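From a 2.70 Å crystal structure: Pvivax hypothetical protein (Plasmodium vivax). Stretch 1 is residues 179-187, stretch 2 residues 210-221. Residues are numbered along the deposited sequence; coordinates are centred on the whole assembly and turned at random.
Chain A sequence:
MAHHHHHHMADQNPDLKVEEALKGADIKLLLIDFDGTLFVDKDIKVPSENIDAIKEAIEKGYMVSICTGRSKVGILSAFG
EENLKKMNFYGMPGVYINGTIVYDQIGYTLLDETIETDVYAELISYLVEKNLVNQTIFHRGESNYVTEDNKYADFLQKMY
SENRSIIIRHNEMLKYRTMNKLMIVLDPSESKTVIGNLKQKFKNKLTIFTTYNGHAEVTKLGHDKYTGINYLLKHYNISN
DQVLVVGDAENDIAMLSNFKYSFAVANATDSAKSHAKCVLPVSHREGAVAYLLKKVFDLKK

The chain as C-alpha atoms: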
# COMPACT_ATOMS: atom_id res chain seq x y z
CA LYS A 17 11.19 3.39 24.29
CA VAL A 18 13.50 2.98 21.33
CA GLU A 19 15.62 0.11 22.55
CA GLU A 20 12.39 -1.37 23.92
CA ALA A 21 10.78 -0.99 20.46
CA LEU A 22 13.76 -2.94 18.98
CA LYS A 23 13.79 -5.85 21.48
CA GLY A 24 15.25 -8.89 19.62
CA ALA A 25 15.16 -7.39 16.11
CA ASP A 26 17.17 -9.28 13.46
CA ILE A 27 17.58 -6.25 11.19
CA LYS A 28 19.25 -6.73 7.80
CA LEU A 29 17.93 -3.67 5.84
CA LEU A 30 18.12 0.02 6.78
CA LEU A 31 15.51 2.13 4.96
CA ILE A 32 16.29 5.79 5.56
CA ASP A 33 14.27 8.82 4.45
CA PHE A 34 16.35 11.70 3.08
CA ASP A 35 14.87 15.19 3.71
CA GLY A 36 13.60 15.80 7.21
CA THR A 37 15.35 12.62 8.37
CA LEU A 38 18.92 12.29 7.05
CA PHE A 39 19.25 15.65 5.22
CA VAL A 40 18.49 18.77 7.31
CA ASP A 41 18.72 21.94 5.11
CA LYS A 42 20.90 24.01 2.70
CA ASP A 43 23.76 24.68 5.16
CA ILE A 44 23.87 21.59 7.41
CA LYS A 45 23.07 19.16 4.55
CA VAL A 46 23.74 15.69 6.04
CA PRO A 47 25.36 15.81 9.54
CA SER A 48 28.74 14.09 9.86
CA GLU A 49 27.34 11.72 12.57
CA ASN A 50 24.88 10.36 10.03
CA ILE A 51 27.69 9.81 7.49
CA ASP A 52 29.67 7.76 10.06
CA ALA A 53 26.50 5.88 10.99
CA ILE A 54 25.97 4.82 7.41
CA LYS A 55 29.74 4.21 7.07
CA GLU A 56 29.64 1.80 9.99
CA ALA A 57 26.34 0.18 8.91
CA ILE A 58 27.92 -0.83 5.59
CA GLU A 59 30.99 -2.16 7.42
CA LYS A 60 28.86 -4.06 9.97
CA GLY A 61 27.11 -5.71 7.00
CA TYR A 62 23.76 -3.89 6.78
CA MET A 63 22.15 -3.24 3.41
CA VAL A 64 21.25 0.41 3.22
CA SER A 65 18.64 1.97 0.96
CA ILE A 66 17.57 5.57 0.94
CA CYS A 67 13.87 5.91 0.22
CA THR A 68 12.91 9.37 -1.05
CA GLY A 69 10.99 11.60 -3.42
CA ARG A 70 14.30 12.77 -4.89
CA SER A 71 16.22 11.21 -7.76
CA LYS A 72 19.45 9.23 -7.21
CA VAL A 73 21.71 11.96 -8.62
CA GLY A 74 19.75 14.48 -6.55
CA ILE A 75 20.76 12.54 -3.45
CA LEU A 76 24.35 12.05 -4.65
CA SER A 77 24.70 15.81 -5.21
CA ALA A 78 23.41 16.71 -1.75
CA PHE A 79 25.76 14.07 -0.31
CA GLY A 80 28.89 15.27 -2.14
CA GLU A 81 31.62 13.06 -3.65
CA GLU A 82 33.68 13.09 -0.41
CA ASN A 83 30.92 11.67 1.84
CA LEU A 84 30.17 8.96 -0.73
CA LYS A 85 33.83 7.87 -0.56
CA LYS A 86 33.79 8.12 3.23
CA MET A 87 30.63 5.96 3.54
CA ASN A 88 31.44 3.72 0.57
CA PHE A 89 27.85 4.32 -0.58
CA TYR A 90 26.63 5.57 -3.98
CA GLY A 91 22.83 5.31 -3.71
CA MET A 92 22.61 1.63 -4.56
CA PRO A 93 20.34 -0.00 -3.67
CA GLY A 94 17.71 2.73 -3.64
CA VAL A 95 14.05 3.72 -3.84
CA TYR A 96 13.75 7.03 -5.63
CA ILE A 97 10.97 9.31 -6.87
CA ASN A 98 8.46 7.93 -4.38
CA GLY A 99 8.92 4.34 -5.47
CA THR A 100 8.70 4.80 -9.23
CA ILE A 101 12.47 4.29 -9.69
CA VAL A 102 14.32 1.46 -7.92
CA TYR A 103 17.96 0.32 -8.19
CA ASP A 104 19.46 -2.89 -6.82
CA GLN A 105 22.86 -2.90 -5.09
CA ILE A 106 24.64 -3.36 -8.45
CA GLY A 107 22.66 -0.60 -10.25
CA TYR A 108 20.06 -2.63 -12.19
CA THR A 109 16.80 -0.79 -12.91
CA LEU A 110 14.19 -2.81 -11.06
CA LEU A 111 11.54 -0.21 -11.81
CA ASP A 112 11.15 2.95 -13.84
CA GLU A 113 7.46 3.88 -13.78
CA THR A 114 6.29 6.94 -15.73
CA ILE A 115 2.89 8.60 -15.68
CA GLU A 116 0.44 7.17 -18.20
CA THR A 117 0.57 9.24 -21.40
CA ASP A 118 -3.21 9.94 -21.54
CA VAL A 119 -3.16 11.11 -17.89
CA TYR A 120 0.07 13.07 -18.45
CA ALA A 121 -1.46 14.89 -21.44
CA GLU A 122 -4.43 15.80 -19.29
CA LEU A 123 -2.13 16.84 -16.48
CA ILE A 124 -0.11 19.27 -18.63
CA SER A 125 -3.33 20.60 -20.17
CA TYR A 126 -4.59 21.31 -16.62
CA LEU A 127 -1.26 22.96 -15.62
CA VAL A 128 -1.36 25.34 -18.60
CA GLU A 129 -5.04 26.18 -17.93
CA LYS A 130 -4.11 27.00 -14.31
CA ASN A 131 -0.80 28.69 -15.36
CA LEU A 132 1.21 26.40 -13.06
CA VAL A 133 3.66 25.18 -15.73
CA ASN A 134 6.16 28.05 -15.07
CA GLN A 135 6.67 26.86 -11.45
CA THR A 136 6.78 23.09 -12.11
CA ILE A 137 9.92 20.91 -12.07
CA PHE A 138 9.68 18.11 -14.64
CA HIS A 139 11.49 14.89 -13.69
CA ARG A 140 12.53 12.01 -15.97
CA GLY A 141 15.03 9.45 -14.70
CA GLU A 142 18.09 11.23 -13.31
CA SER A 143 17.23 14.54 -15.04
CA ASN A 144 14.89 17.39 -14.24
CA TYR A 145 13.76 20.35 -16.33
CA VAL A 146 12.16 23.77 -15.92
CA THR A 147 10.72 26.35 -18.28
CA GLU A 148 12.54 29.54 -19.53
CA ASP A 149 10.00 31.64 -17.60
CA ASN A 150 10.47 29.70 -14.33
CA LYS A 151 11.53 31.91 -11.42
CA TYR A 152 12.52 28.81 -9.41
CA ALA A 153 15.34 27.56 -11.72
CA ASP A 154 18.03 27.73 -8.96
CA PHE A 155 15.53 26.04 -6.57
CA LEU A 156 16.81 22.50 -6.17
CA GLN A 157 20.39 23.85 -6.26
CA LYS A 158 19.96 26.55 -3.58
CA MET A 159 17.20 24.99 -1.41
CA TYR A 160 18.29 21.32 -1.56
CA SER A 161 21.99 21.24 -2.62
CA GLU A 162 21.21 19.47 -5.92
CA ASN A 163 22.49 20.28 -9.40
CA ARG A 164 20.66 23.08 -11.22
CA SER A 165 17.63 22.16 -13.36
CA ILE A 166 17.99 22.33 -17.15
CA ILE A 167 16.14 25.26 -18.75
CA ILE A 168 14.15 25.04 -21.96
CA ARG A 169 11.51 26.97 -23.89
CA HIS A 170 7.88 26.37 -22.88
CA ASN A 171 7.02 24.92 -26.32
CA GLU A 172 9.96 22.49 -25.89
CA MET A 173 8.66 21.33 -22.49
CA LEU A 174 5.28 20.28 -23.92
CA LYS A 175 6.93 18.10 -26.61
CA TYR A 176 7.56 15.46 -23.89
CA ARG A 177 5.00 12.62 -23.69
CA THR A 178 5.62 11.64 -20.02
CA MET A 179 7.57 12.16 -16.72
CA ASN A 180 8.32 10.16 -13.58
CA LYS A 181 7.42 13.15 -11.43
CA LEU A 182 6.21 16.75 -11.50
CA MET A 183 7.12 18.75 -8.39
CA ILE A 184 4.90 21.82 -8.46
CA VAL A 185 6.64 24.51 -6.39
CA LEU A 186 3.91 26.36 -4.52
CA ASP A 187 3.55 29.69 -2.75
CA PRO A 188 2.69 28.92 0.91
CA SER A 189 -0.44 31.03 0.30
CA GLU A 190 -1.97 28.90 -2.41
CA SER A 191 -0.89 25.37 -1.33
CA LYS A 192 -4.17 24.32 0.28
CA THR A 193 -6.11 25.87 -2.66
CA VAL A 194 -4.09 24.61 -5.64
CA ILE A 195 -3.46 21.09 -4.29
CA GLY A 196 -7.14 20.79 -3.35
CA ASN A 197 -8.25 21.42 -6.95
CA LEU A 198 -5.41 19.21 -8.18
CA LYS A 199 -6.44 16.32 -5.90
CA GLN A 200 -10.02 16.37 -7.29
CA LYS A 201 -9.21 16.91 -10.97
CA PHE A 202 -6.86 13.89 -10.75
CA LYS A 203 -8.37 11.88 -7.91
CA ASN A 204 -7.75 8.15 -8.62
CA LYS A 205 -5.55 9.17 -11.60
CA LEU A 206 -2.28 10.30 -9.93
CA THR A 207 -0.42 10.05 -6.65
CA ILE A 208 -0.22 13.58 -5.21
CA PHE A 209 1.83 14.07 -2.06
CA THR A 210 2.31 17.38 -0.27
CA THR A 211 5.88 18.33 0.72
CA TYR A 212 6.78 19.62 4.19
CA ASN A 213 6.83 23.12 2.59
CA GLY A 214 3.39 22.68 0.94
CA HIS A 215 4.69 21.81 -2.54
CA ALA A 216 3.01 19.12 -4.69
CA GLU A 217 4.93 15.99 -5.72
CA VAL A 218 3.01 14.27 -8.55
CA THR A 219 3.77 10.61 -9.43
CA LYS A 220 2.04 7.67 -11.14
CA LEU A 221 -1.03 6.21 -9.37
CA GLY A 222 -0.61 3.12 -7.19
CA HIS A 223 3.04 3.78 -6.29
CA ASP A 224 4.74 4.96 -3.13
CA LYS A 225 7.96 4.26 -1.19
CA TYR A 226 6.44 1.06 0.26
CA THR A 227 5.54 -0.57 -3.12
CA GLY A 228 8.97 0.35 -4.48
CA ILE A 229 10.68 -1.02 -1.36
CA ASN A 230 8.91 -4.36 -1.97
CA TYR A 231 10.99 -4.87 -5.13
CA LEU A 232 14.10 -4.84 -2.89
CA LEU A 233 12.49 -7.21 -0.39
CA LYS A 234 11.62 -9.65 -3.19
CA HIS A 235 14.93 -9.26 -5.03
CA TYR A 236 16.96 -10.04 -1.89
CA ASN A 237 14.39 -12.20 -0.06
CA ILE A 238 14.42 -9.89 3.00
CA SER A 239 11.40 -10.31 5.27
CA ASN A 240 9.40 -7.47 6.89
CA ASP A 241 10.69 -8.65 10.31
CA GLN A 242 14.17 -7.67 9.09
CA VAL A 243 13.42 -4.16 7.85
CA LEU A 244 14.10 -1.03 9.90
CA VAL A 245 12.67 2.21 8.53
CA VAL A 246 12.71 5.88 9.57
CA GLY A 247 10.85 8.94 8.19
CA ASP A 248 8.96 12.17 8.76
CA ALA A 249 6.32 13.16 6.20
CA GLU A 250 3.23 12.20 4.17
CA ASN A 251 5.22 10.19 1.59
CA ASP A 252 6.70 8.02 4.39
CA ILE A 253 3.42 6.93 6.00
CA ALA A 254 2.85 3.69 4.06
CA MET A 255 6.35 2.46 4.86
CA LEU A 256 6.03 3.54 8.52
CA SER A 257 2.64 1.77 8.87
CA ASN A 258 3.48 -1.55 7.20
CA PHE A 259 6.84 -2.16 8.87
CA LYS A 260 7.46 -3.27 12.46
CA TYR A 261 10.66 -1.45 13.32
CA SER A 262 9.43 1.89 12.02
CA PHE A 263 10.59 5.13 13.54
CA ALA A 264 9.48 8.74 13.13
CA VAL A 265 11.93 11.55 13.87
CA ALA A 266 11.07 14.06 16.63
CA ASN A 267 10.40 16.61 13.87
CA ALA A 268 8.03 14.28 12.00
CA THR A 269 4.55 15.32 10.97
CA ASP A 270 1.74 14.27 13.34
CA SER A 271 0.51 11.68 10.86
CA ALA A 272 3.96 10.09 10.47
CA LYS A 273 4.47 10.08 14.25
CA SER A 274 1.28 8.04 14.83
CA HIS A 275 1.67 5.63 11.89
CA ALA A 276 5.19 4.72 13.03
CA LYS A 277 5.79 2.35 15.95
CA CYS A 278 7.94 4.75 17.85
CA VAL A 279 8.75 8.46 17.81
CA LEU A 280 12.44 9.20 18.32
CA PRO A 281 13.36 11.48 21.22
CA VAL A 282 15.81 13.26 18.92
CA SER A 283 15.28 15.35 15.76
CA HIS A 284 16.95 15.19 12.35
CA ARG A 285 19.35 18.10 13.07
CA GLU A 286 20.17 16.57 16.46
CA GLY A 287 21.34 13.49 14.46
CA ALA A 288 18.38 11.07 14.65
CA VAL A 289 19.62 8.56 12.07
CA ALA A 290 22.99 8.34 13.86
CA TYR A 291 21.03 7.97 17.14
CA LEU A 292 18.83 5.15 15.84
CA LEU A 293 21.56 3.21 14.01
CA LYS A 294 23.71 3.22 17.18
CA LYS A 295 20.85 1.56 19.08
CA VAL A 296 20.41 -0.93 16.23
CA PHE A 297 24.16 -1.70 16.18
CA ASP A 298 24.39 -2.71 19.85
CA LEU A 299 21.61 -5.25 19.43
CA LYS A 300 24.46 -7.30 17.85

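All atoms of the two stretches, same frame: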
# COMPACT_ATOMS: atom_id res chain seq x y z
N MET A 179 6.56 11.91 -17.76
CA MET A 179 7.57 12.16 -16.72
C MET A 179 7.39 11.16 -15.60
O MET A 179 6.30 10.62 -15.43
CB MET A 179 7.41 13.57 -16.12
CG MET A 179 7.75 14.70 -17.05
SD MET A 179 9.50 14.84 -17.39
CE MET A 179 9.42 15.82 -18.88
N ASN A 180 8.44 10.94 -14.81
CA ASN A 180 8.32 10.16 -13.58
C ASN A 180 7.66 10.97 -12.47
O ASN A 180 6.93 10.43 -11.64
CB ASN A 180 9.69 9.69 -13.09
CG ASN A 180 10.35 8.72 -14.05
OD1 ASN A 180 11.18 9.11 -14.86
ND2 ASN A 180 10.00 7.44 -13.94
N LYS A 181 7.94 12.28 -12.46
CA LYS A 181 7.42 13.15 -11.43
C LYS A 181 7.35 14.62 -11.85
O LYS A 181 8.26 15.12 -12.51
CB LYS A 181 8.28 13.04 -10.17
CG LYS A 181 7.88 13.97 -9.03
CD LYS A 181 8.62 13.62 -7.76
CE LYS A 181 10.04 14.18 -7.75
NZ LYS A 181 10.14 15.32 -6.84
N LEU A 182 6.27 15.29 -11.46
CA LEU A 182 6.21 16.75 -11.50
C LEU A 182 6.16 17.26 -10.07
O LEU A 182 5.24 16.91 -9.31
CB LEU A 182 4.97 17.25 -12.26
CG LEU A 182 4.66 16.71 -13.66
CD1 LEU A 182 3.60 17.56 -14.30
CD2 LEU A 182 5.88 16.70 -14.54
N MET A 183 7.15 18.07 -9.68
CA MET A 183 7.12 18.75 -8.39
C MET A 183 6.69 20.18 -8.61
O MET A 183 7.48 21.01 -9.05
CB MET A 183 8.48 18.73 -7.71
CG MET A 183 8.42 19.23 -6.27
SD MET A 183 9.91 20.11 -5.82
CE MET A 183 9.54 20.55 -4.12
N ILE A 184 5.43 20.47 -8.30
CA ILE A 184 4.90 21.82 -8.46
C ILE A 184 5.31 22.65 -7.23
O ILE A 184 4.84 22.40 -6.12
CB ILE A 184 3.36 21.83 -8.63
CG1 ILE A 184 2.95 20.89 -9.78
CG2 ILE A 184 2.85 23.23 -8.92
CD1 ILE A 184 1.44 20.82 -10.00
N VAL A 185 6.21 23.61 -7.45
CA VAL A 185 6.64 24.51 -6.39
C VAL A 185 5.53 25.52 -6.13
O VAL A 185 5.06 26.20 -7.05
CB VAL A 185 7.96 25.21 -6.75
CG1 VAL A 185 8.29 26.29 -5.73
CG2 VAL A 185 9.09 24.19 -6.82
N LEU A 186 5.10 25.61 -4.88
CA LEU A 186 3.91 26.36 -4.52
C LEU A 186 4.20 27.45 -3.49
O LEU A 186 5.07 27.30 -2.62
CB LEU A 186 2.81 25.41 -4.01
CG LEU A 186 1.60 25.15 -4.92
CD1 LEU A 186 1.91 25.21 -6.40
CD2 LEU A 186 0.94 23.80 -4.58
N ASP A 187 3.46 28.54 -3.63
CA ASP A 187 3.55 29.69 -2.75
C ASP A 187 2.75 29.34 -1.50
O ASP A 187 1.56 29.03 -1.62
CB ASP A 187 2.96 30.90 -3.47
CG ASP A 187 3.28 32.21 -2.80
OD1 ASP A 187 3.37 32.24 -1.55
OD2 ASP A 187 3.42 33.22 -3.53
N THR A 210 2.01 16.01 -0.64
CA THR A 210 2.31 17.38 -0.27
C THR A 210 3.60 17.40 0.53
O THR A 210 3.72 16.70 1.54
CB THR A 210 1.16 17.97 0.57
OG1 THR A 210 -0.02 18.00 -0.24
CG2 THR A 210 1.48 19.38 1.01
N THR A 211 4.56 18.20 0.07
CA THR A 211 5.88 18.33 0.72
C THR A 211 5.70 19.01 2.07
O THR A 211 4.66 19.62 2.32
CB THR A 211 6.88 19.13 -0.18
OG1 THR A 211 7.03 18.48 -1.44
CG2 THR A 211 8.26 19.25 0.44
N TYR A 212 6.71 18.87 2.92
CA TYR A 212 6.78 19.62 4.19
C TYR A 212 6.58 21.14 4.03
O TYR A 212 6.06 21.78 4.94
CB TYR A 212 8.10 19.33 4.90
CG TYR A 212 8.27 20.12 6.18
CD1 TYR A 212 7.55 19.77 7.33
CD2 TYR A 212 9.13 21.21 6.24
CE1 TYR A 212 7.70 20.48 8.51
CE2 TYR A 212 9.28 21.93 7.41
CZ TYR A 212 8.56 21.56 8.54
OH TYR A 212 8.72 22.29 9.69
N ASN A 213 7.01 21.70 2.89
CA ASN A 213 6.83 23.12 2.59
C ASN A 213 5.60 23.43 1.72
O ASN A 213 5.51 24.50 1.11
CB ASN A 213 8.09 23.66 1.89
CG ASN A 213 9.25 23.86 2.85
OD1 ASN A 213 9.22 23.42 4.00
ND2 ASN A 213 10.29 24.55 2.37
N GLY A 214 4.66 22.48 1.65
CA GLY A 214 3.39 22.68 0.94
C GLY A 214 3.48 22.64 -0.57
O GLY A 214 2.59 23.15 -1.26
N HIS A 215 4.54 22.02 -1.10
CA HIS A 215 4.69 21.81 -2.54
C HIS A 215 4.03 20.48 -2.93
O HIS A 215 3.84 19.60 -2.09
CB HIS A 215 6.18 21.80 -2.94
CG HIS A 215 6.96 22.96 -2.40
ND1 HIS A 215 6.72 24.27 -2.78
CD2 HIS A 215 8.00 23.01 -1.53
CE1 HIS A 215 7.56 25.07 -2.16
NE2 HIS A 215 8.35 24.33 -1.39
N ALA A 216 3.65 20.35 -4.20
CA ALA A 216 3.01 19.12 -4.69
C ALA A 216 3.99 18.23 -5.45
O ALA A 216 4.58 18.67 -6.42
CB ALA A 216 1.81 19.44 -5.58
N GLU A 217 4.17 17.00 -4.99
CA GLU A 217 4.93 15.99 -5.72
C GLU A 217 3.94 15.06 -6.40
O GLU A 217 3.17 14.37 -5.73
CB GLU A 217 5.83 15.19 -4.77
CG GLU A 217 7.15 15.87 -4.45
CD GLU A 217 8.09 14.98 -3.62
OE1 GLU A 217 7.62 14.24 -2.72
OE2 GLU A 217 9.32 15.04 -3.88
N VAL A 218 3.96 15.05 -7.73
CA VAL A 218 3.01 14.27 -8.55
C VAL A 218 3.68 13.06 -9.20
O VAL A 218 4.57 13.23 -10.01
CB VAL A 218 2.43 15.15 -9.66
CG1 VAL A 218 1.43 14.38 -10.50
CG2 VAL A 218 1.79 16.38 -9.05
N THR A 219 3.24 11.86 -8.84
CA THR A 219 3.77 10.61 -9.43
C THR A 219 2.64 9.73 -9.93
O THR A 219 1.46 10.02 -9.71
CB THR A 219 4.61 9.82 -8.41
OG1 THR A 219 3.94 9.77 -7.14
CG2 THR A 219 5.98 10.45 -8.23
N LYS A 220 3.01 8.65 -10.63
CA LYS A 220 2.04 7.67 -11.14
C LYS A 220 1.17 7.09 -10.01
O LYS A 220 1.63 6.94 -8.88
CB LYS A 220 2.79 6.54 -11.86
CG LYS A 220 1.91 5.57 -12.66
CD LYS A 220 2.76 4.44 -13.24
CE LYS A 220 2.06 3.72 -14.39
NZ LYS A 220 3.02 2.81 -15.08
N LEU A 221 -0.08 6.76 -10.34
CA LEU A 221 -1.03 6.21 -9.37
C LEU A 221 -0.62 4.82 -8.94
O LEU A 221 -0.09 4.06 -9.75
CB LEU A 221 -2.43 6.15 -9.97
CG LEU A 221 -3.57 5.69 -9.04
CD1 LEU A 221 -3.88 6.74 -8.00
CD2 LEU A 221 -4.82 5.37 -9.84
O HOH W 1 5.72 8.11 -12.27

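The most unusual feature of this contact is that a histidine ring takes over the pairing where the regular strand ladder stops. Beyond Ile184 the backbone of stretch 1 makes no further backbone-to-backbone hydrogen bond with stretch 2; instead the amide of Leu186 donates to the side chain of His215, with Leu186 N 3.0 Å from His215 ND1 and an N-H...N angle of 177°. The amide lies at the ring edge, near the ring plane, where the lone pair of an unprotonated ring nitrogen points. ND1 must therefore be the acceptor here, a role that histidine can fill while its carbon atoms pack against apolar neighbours. The m rotamer of His215 brings the ring alongside stretch 1, and Val185 CG1 approaches His215 CE1 to 3.8 Å.

The rest of the contact is an antiparallel pair of strands, 181-184 against the strand that begins at Ala216, their axes 165° apart in direction and 4.6 Å apart at closest approach. Two hydrogen-bonded pairs carry it. Leu182 N donates to Val218 O at 3.0 Å and Val218 N returns the bond to Leu182 O at 2.8 Å; at the next hydrogen-bonded pair, two residues on, Ile184 N lies 2.7 Å from Ala216 O and Ala216 N 3.1 Å from Ile184 O. Between these pairs Met183 faces Glu217 without direct backbone bonds, and the CA atoms come to 4.4 Å. CA-H...O contacts supplement the ladder: Met183 CA is 3.2 Å from Ala216 O, and Lys181 CA is 3.2 Å from Val218 O.

Alternation along the strands sorts the side chains onto two faces. Leu182, Ile184, Ala216 and Val218 share one, all buried and all apolar. Leu182 CB and Val218 CB are 4.2 Å apart, as are Ile184 CB and Ala216 CB. Branched residues such as valine and isoleucine suit extended backbone, while the small methyl of Ala216 takes little room beside Ile184.

The other face, with Lys181, Met183, Glu217 and Thr219, is mixed. Lys181 NZ forms a salt bridge with Glu217 OE2 at 3.1 Å, a diagonal partnership, because Lys181 is opposite Thr219 and Glu217 opposite Met183, two positions further along. Lys181 is buried, so the carboxylate offsets a charge that would be costly alone, and its long methylene chain supplies the reach. Met183 CG packs on Glu217 CG at 4.0 Å, using the aliphatic part of the acid, and its flexible, unbranched chain carries Met183 CE to within 3.8 Å of His215 CB.

The approach to the second strand is shaped by a type I turn from Thr211 to Gly214, closed by Gly214 N to Thr211 O at 2.9 Å. Gly214 has a positive phi, which favours glycine, and Thr211 N to His215 O at 2.7 Å helps to fix the histidine. Leu186 CB rests 3.6 Å from Gly214 O. At the far end a water bridges the stretches, donating to Asn180 O at 2.7 Å and accepting from Lys220 N at 3.2 Å. In all, 618 Å² is buried, summed over both sides.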